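Local coordinates for hypothetical protein ylbA (Escherichia coli, PDB 1RC6) that catalyses the manganese-dependent hydrolysis of (S)-ureidoglycine to (S)-ureidoglycolate and ammonia in the anaerobic use of allantoin as a nitrogen source, at residues E82-V87 / L168-K173; R134-V139 / C255-E260; D61-L66 / G203-S208. All blocks are in the same frame, centred on the assembly; numbering follows the deposited sequence.

Interaction 1. Residues E82-V87 / L168-K173; sequences ETFLYV and LDFLPK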
# COMPACT_ATOMS: atom_id res chain seq x y z
N GLU A 82 8.08 1.00 11.68
CA GLU A 82 7.69 -0.31 11.15
C GLU A 82 7.46 -0.16 9.64
O GLU A 82 7.05 0.91 9.17
CB GLU A 82 6.43 -0.84 11.85
CG GLU A 82 5.19 0.03 11.70
CD GLU A 82 4.03 -0.43 12.58
OE1 GLU A 82 3.84 -1.66 12.76
OE2 GLU A 82 3.28 0.44 13.08
N THR A 83 7.73 -1.21 8.87
CA THR A 83 7.56 -1.13 7.42
C THR A 83 6.83 -2.30 6.84
O THR A 83 6.69 -3.33 7.49
CB THR A 83 8.92 -1.04 6.71
OG1 THR A 83 9.65 -2.24 6.95
CG2 THR A 83 9.71 0.15 7.22
N PHE A 84 6.38 -2.15 5.61
CA PHE A 84 5.64 -3.20 4.92
C PHE A 84 5.89 -3.11 3.42
O PHE A 84 5.81 -2.03 2.83
CB PHE A 84 4.14 -3.06 5.21
CG PHE A 84 3.27 -3.98 4.41
CD1 PHE A 84 2.86 -3.63 3.13
CD2 PHE A 84 2.87 -5.21 4.92
CE1 PHE A 84 2.08 -4.49 2.37
CE2 PHE A 84 2.08 -6.08 4.17
CZ PHE A 84 1.68 -5.72 2.89
N LEU A 85 6.19 -4.24 2.80
CA LEU A 85 6.45 -4.27 1.37
C LEU A 85 5.52 -5.27 0.69
O LEU A 85 5.24 -6.33 1.23
CB LEU A 85 7.91 -4.67 1.12
CG LEU A 85 8.40 -4.83 -0.33
CD1 LEU A 85 9.92 -4.86 -0.37
CD2 LEU A 85 7.82 -6.09 -0.93
N TYR A 86 5.04 -4.92 -0.51
CA TYR A 86 4.16 -5.79 -1.26
C TYR A 86 4.59 -5.84 -2.72
O TYR A 86 4.69 -4.81 -3.38
CB TYR A 86 2.72 -5.31 -1.17
CG TYR A 86 1.77 -6.11 -2.02
CD1 TYR A 86 1.14 -7.23 -1.51
CD2 TYR A 86 1.56 -5.78 -3.35
CE1 TYR A 86 0.32 -8.02 -2.31
CE2 TYR A 86 0.74 -6.56 -4.16
CZ TYR A 86 0.12 -7.68 -3.64
OH TYR A 86 -0.64 -8.50 -4.45
N VAL A 87 4.84 -7.04 -3.22
CA VAL A 87 5.25 -7.21 -4.59
C VAL A 87 4.03 -7.14 -5.50
O VAL A 87 3.23 -8.07 -5.56
CB VAL A 87 5.95 -8.55 -4.83
CG1 VAL A 87 6.31 -8.68 -6.32
CG2 VAL A 87 7.20 -8.65 -3.95
N LEU A 168 -8.86 -9.73 2.46
CA LEU A 168 -7.64 -10.39 2.89
C LEU A 168 -7.01 -9.58 4.02
O LEU A 168 -6.97 -8.35 3.97
CB LEU A 168 -6.63 -10.52 1.75
CG LEU A 168 -7.11 -11.20 0.48
CD1 LEU A 168 -5.89 -11.61 -0.36
CD2 LEU A 168 -7.94 -12.44 0.82
N ASP A 169 -6.55 -10.28 5.06
CA ASP A 169 -5.89 -9.63 6.18
C ASP A 169 -4.44 -10.10 6.13
O ASP A 169 -4.15 -11.30 6.25
CB ASP A 169 -6.54 -10.02 7.50
CG ASP A 169 -7.98 -9.58 7.59
OD1 ASP A 169 -8.42 -8.81 6.70
OD2 ASP A 169 -8.67 -9.99 8.55
N PHE A 170 -3.53 -9.16 5.95
CA PHE A 170 -2.11 -9.45 5.84
C PHE A 170 -1.36 -9.67 7.13
O PHE A 170 -0.38 -10.40 7.15
CB PHE A 170 -1.42 -8.33 5.08
CG PHE A 170 -1.50 -8.47 3.60
CD1 PHE A 170 -0.50 -9.12 2.90
CD2 PHE A 170 -2.58 -7.95 2.90
CE1 PHE A 170 -0.57 -9.25 1.52
CE2 PHE A 170 -2.66 -8.08 1.51
CZ PHE A 170 -1.65 -8.73 0.82
N LEU A 171 -1.81 -9.03 8.19
CA LEU A 171 -1.11 -9.10 9.46
C LEU A 171 -1.92 -9.66 10.61
O LEU A 171 -3.13 -9.75 10.53
CB LEU A 171 -0.60 -7.70 9.83
CG LEU A 171 0.76 -7.20 9.32
CD1 LEU A 171 1.10 -7.81 7.96
CD2 LEU A 171 0.75 -5.69 9.26
N PRO A 172 -1.25 -10.06 11.69
CA PRO A 172 -1.96 -10.61 12.85
C PRO A 172 -2.83 -9.50 13.47
O PRO A 172 -2.49 -8.33 13.37
CB PRO A 172 -0.82 -11.03 13.78
CG PRO A 172 0.30 -11.34 12.85
CD PRO A 172 0.21 -10.22 11.84
N LYS A 173 -3.93 -9.88 14.11
CA LYS A 173 -4.83 -8.91 14.74
C LYS A 173 -4.42 -8.53 16.16
O LYS A 173 -4.93 -7.57 16.71
CB LYS A 173 -6.25 -9.47 14.77
CG LYS A 173 -6.67 -10.16 13.48
CD LYS A 173 -6.93 -9.17 12.37
CE LYS A 173 -8.40 -8.79 12.32
NZ LYS A 173 -9.26 -9.96 11.96
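Phe84 and Tyr86, on strand 81-89, meet Phe170 in an aromatic cluster that lies between the two beta sheets of this bicupin, a chain built from two cupin domains. Strand 81-89 belongs to the N-terminal cupin, whereas Phe170 follows strand 166-169 at the outer border of the C-terminal cupin sheet. The backbones stay well separated, with the CA atoms of Phe84 and Phe170 10.0 Å apart, and no hydrogen bond crosses the gap; the side chains alone bridge it.

Phe170 can be followed outward from its CB, which is directed at the opposing strand. Beyond CG, the ring atom CD1 receives the edge of Phe84, whose CZ lies 4.0 Å from it over one face of the Phe170 ring. The pair is T-shaped, with centroids 5.7 Å apart and planes at 86°. Farther along the ring, CE1 and CZ turn to Tyr86: CE1 lies 4.0 Å from Tyr86 CD1, and CZ at the end of the ring approaches Tyr86 CE1 to 3.8 Å. The planes of this second pair are also nearly perpendicular. Both partners on the strand carry CG anti to the backbone N (chi1 172° in Phe84, 175° in Tyr86), which projects their rings away from the sheet in like fashion. Tyr108 adds a further edge-to-face partner to Phe170, and Ile183 of strand 179-186 touches the same side chain. Leu171 extends the apolar contact beside the cluster, its CD1 lying 4.3 Å from Phe84 CE2.

Interaction 2. Residues R134-V139 / C255-E260; sequences RRYVPV and CNRDVE
Arg257 supplies the hydrogen bonds that join 255-260 to 134-139, and the backbone carbonyl of Val137 is their main acceptor. The NE of Arg257 lies 2.7 Å from Val137 O, with an N-H...O angle of 162°. The oxygen sits in the guanidinium plane, although the donor is tilted 29° from the plane of the carbonyl. Arg257 NH1 adds a weak, more bent bond to the same oxygen at 3.1 Å, so two neighbouring N-H groups converge on one acceptor. NH1 also makes a weak bond to Tyr136 OH, 3.3 Å away at the guanidinium edge, with the tyrosine ring standing nearly perpendicular to the guanidinium plane. Within its own segment, Arg257 turns NH2 back to Asn256 O at 2.7 Å; a bend in the chain at chi2 (-73°) allows this return, and the bond helps fix the rotation of the group.

These bonds tie the loop after strand 247-254, near the C-terminus of the chain, to the chain leaving strand 127-135 of the N-terminal cupin, at the surface of the bicupin. The loop between strands 166-169 and 179-186 of the C-terminal cupin takes part as well: Leu175 O accepts a hydrogen bond from Arg257 NH1, and Tyr136 OH is bonded to Gly176 O.

Van der Waals contacts flank the hydrogen bonds. Val139 CG1 lies over one face of the guanidinium, 3.7 Å from Arg257 NH1 and displaced toward the rim. Val137 runs past the arginine in the opposite direction, its CG1 packing 3.8 Å from the aliphatic Arg257 CD.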
# COMPACT_ATOMS: atom_id res chain seq x y z
N ARG A 134 5.48 3.66 8.91
CA ARG A 134 4.82 4.52 9.89
C ARG A 134 5.58 4.40 11.20
O ARG A 134 6.38 3.49 11.37
CB ARG A 134 3.35 4.13 10.11
CG ARG A 134 3.16 2.86 10.89
CD ARG A 134 1.69 2.54 11.11
NE ARG A 134 1.00 3.55 11.92
CZ ARG A 134 0.09 4.39 11.43
NH1 ARG A 134 -0.25 4.33 10.14
NH2 ARG A 134 -0.48 5.29 12.21
N ARG A 135 5.32 5.32 12.12
CA ARG A 135 5.98 5.28 13.41
C ARG A 135 5.15 4.37 14.33
O ARG A 135 4.00 4.68 14.67
CB ARG A 135 6.12 6.69 13.98
CG ARG A 135 6.89 6.77 15.28
CD ARG A 135 7.75 8.03 15.32
NE ARG A 135 6.97 9.26 15.11
CZ ARG A 135 7.50 10.48 15.00
NH1 ARG A 135 8.82 10.65 15.08
NH2 ARG A 135 6.72 11.53 14.80
N TYR A 136 5.73 3.24 14.70
CA TYR A 136 5.06 2.28 15.55
C TYR A 136 4.69 2.77 16.96
O TYR A 136 5.45 3.51 17.60
CB TYR A 136 5.91 1.02 15.67
CG TYR A 136 5.34 0.01 16.61
CD1 TYR A 136 5.82 -0.11 17.92
CD2 TYR A 136 4.29 -0.82 16.22
CE1 TYR A 136 5.26 -1.03 18.80
CE2 TYR A 136 3.73 -1.75 17.09
CZ TYR A 136 4.22 -1.85 18.38
OH TYR A 136 3.66 -2.77 19.24
N VAL A 137 3.52 2.35 17.44
CA VAL A 137 3.08 2.75 18.77
C VAL A 137 3.05 1.56 19.72
O VAL A 137 2.17 0.70 19.66
CB VAL A 137 1.71 3.40 18.74
CG1 VAL A 137 1.24 3.66 20.16
CG2 VAL A 137 1.78 4.69 17.96
N PRO A 138 4.02 1.52 20.64
CA PRO A 138 4.12 0.44 21.62
C PRO A 138 3.05 0.51 22.69
O PRO A 138 2.55 1.58 23.01
CB PRO A 138 5.52 0.63 22.19
CG PRO A 138 5.67 2.12 22.17
CD PRO A 138 5.12 2.48 20.80
N VAL A 139 2.70 -0.65 23.22
CA VAL A 139 1.71 -0.78 24.26
C VAL A 139 2.26 -1.77 25.30
O VAL A 139 2.92 -2.74 24.94
CB VAL A 139 0.38 -1.31 23.69
CG1 VAL A 139 0.57 -2.70 23.13
CG2 VAL A 139 -0.69 -1.33 24.76
N CYS A 255 -4.69 0.49 13.57
CA CYS A 255 -5.67 -0.12 14.47
C CYS A 255 -5.11 -0.51 15.82
O CYS A 255 -3.93 -0.34 16.10
CB CYS A 255 -6.25 -1.36 13.81
SG CYS A 255 -4.96 -2.56 13.38
N ASN A 256 -6.00 -1.05 16.65
CA ASN A 256 -5.66 -1.52 18.00
C ASN A 256 -5.03 -0.49 18.93
O ASN A 256 -4.35 -0.88 19.89
CB ASN A 256 -4.74 -2.73 17.94
CG ASN A 256 -5.30 -3.87 17.10
OD1 ASN A 256 -6.52 -4.03 16.95
ND2 ASN A 256 -4.40 -4.68 16.55
N ARG A 257 -5.24 0.79 18.70
CA ARG A 257 -4.64 1.78 19.59
C ARG A 257 -5.61 2.87 20.01
O ARG A 257 -6.51 3.23 19.26
CB ARG A 257 -3.42 2.41 18.93
CG ARG A 257 -2.28 1.45 18.71
CD ARG A 257 -1.58 1.10 20.02
NE ARG A 257 -0.46 0.17 19.82
CZ ARG A 257 -0.59 -1.15 19.65
NH1 ARG A 257 0.49 -1.90 19.47
NH2 ARG A 257 -1.79 -1.71 19.69
N ASP A 258 -5.42 3.38 21.22
CA ASP A 258 -6.26 4.46 21.73
C ASP A 258 -5.69 5.72 21.10
O ASP A 258 -4.64 5.67 20.46
CB ASP A 258 -6.14 4.55 23.25
CG ASP A 258 -7.11 5.54 23.87
OD1 ASP A 258 -6.95 5.83 25.07
OD2 ASP A 258 -8.04 6.01 23.18
N VAL A 259 -6.36 6.85 21.26
CA VAL A 259 -5.83 8.07 20.70
C VAL A 259 -5.20 8.85 21.81
O VAL A 259 -5.86 9.21 22.78
CB VAL A 259 -6.91 8.90 20.03
CG1 VAL A 259 -6.38 10.30 19.74
CG2 VAL A 259 -7.35 8.23 18.75
N GLU A 260 -3.90 9.10 21.70
CA GLU A 260 -3.21 9.86 22.73
C GLU A 260 -3.52 11.33 22.58
O GLU A 260 -3.83 11.80 21.49
CB GLU A 260 -1.70 9.63 22.64
CG GLU A 260 -1.33 8.18 22.83
CD GLU A 260 -2.00 7.56 24.05
OE1 GLU A 260 -2.11 6.32 24.10
OE2 GLU A 260 -2.42 8.31 24.96

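Interaction 3. Residues D61-L66 / G203-S208; sequences DYLVTL and GAYILS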
# COMPACT_ATOMS: atom_id res chain seq x y z
N ASP A 61 3.88 6.25 2.23
CA ASP A 61 3.90 5.04 1.43
C ASP A 61 4.47 5.33 0.06
O ASP A 61 4.54 6.50 -0.35
CB ASP A 61 2.52 4.37 1.37
CG ASP A 61 1.43 5.31 0.94
OD1 ASP A 61 0.26 4.89 1.00
OD2 ASP A 61 1.73 6.47 0.55
N TYR A 62 4.93 4.29 -0.63
CA TYR A 62 5.56 4.48 -1.93
C TYR A 62 5.18 3.45 -2.97
O TYR A 62 4.66 2.38 -2.67
CB TYR A 62 7.09 4.38 -1.82
CG TYR A 62 7.75 4.97 -0.59
CD1 TYR A 62 7.41 4.52 0.69
CD2 TYR A 62 8.73 5.95 -0.71
CE1 TYR A 62 8.04 5.06 1.83
CE2 TYR A 62 9.36 6.48 0.41
CZ TYR A 62 9.01 6.04 1.67
OH TYR A 62 9.65 6.57 2.76
N LEU A 63 5.50 3.80 -4.20
CA LEU A 63 5.30 2.92 -5.33
C LEU A 63 6.69 2.93 -5.94
O LEU A 63 7.24 3.99 -6.23
CB LEU A 63 4.27 3.50 -6.29
CG LEU A 63 3.83 2.59 -7.44
CD1 LEU A 63 2.63 3.23 -8.12
CD2 LEU A 63 4.97 2.39 -8.44
N VAL A 64 7.29 1.76 -6.11
CA VAL A 64 8.63 1.71 -6.66
C VAL A 64 8.80 0.64 -7.71
O VAL A 64 8.56 -0.54 -7.46
CB VAL A 64 9.67 1.45 -5.54
CG1 VAL A 64 11.08 1.62 -6.08
CG2 VAL A 64 9.43 2.39 -4.36
N THR A 65 9.19 1.05 -8.92
CA THR A 65 9.42 0.05 -9.95
C THR A 65 10.94 -0.19 -9.96
O THR A 65 11.75 0.74 -10.14
CB THR A 65 8.93 0.51 -11.34
OG1 THR A 65 9.91 1.37 -11.93
CG2 THR A 65 7.60 1.24 -11.23
N LEU A 66 11.30 -1.45 -9.75
CA LEU A 66 12.70 -1.85 -9.72
C LEU A 66 13.22 -2.27 -11.07
O LEU A 66 12.66 -3.14 -11.72
CB LEU A 66 12.86 -3.01 -8.74
CG LEU A 66 12.20 -2.72 -7.39
CD1 LEU A 66 12.02 -4.03 -6.64
CD2 LEU A 66 13.04 -1.70 -6.59
N GLY A 203 -4.82 4.20 2.73
CA GLY A 203 -3.99 4.48 1.58
C GLY A 203 -4.25 3.30 0.66
O GLY A 203 -3.89 2.18 0.99
N ALA A 204 -4.88 3.53 -0.48
CA ALA A 204 -5.15 2.40 -1.36
C ALA A 204 -4.51 2.55 -2.71
O ALA A 204 -4.47 3.64 -3.29
CB ALA A 204 -6.64 2.22 -1.51
N TYR A 205 -3.98 1.44 -3.20
CA TYR A 205 -3.36 1.38 -4.51
C TYR A 205 -4.16 0.34 -5.26
O TYR A 205 -4.27 -0.81 -4.82
CB TYR A 205 -1.91 0.92 -4.42
CG TYR A 205 -1.24 0.78 -5.77
CD1 TYR A 205 -0.84 1.91 -6.48
CD2 TYR A 205 -1.03 -0.47 -6.34
CE1 TYR A 205 -0.23 1.80 -7.74
CE2 TYR A 205 -0.41 -0.60 -7.59
CZ TYR A 205 -0.02 0.54 -8.28
OH TYR A 205 0.59 0.41 -9.52
N ILE A 206 -4.74 0.73 -6.39
CA ILE A 206 -5.54 -0.18 -7.19
C ILE A 206 -4.65 -1.18 -7.89
O ILE A 206 -3.90 -0.83 -8.80
CB ILE A 206 -6.32 0.58 -8.24
CG1 ILE A 206 -7.09 1.72 -7.57
CG2 ILE A 206 -7.26 -0.37 -8.97
CD1 ILE A 206 -8.07 1.25 -6.52
N LEU A 207 -4.74 -2.43 -7.45
CA LEU A 207 -3.93 -3.52 -7.99
C LEU A 207 -4.33 -4.01 -9.37
O LEU A 207 -3.48 -4.38 -10.18
CB LEU A 207 -3.94 -4.69 -7.02
CG LEU A 207 -3.14 -4.46 -5.75
CD1 LEU A 207 -3.33 -5.64 -4.82
CD2 LEU A 207 -1.68 -4.27 -6.10
N SER A 208 -5.63 -4.04 -9.63
CA SER A 208 -6.09 -4.52 -10.92
C SER A 208 -7.55 -4.19 -11.16
O SER A 208 -8.27 -3.77 -10.27
CB SER A 208 -5.91 -6.04 -11.02
OG SER A 208 -6.87 -6.71 -10.22
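Leu63 and Tyr205 both hold CG anti to the backbone N, with chi1 of -173° and 177°, and these torsions send the two side chains from facing strands into the space between them. They cross at about a right angle. In Leu63 it is the CD1 branch that does the touching, approaching Tyr205 CE1; the modelled separation of 3.2 Å is short, but at this resolution it indicates no more than direct packing. The same methyl group lies 3.8 Å from Tyr205 OH, so it sits beside the CE1 side of the ring, toward the hydroxyl end. Replacing Tyr205 by an alanine would probably leave Leu63 CD1 without its aromatic partner and open a gap between the strands.

Nearer the start of both segments the strands come closer, with the CA atoms of Asp61 and Gly203 7.9 Å apart. Asp61 points its carboxylate across, and OD1 lies 4.3 Å from Gly203 CA, which presents no side chain there. This buried carboxylate is held by residues outside the two strands: Tyr227 OH is hydrogen-bonded to OD1 and Ser51 N to OD2. Within 203-208, Leu207 CD2 lies at the edge of the Tyr205 ring, in its plane, while Leu207 and Ser208 form a classic beta bulge opposite Ser248.

Gly203 directly follows His202, a probable manganese ligand. The arrangement is that of a bicupin, in which strand 60-67 of the N-terminal cupin faces strand 202-208, from the cupin that probably carries the manganese site, across a buried interface.

All three contacts join the N-terminal cupin to the C-terminal one, and their N-terminal segments lie on, or in 134-139 at the end of, neighbouring strands of one sheet, in the order 60-67, 127-135, 81-89. Interactions 1 and 3 are buried, with centres about 14 Å apart, and touch where Tyr86 packs on Leu207. Interaction 2 lies at the surface, its centre about 16 Å from that of interaction 1 and about 24 Å from that of interaction 3. Along the chain, interaction 1 is nested within the loop closed by interaction 3, whereas interaction 2 crosses both. Segments distant in sequence thus join the two domains from the buried interface out to the surface.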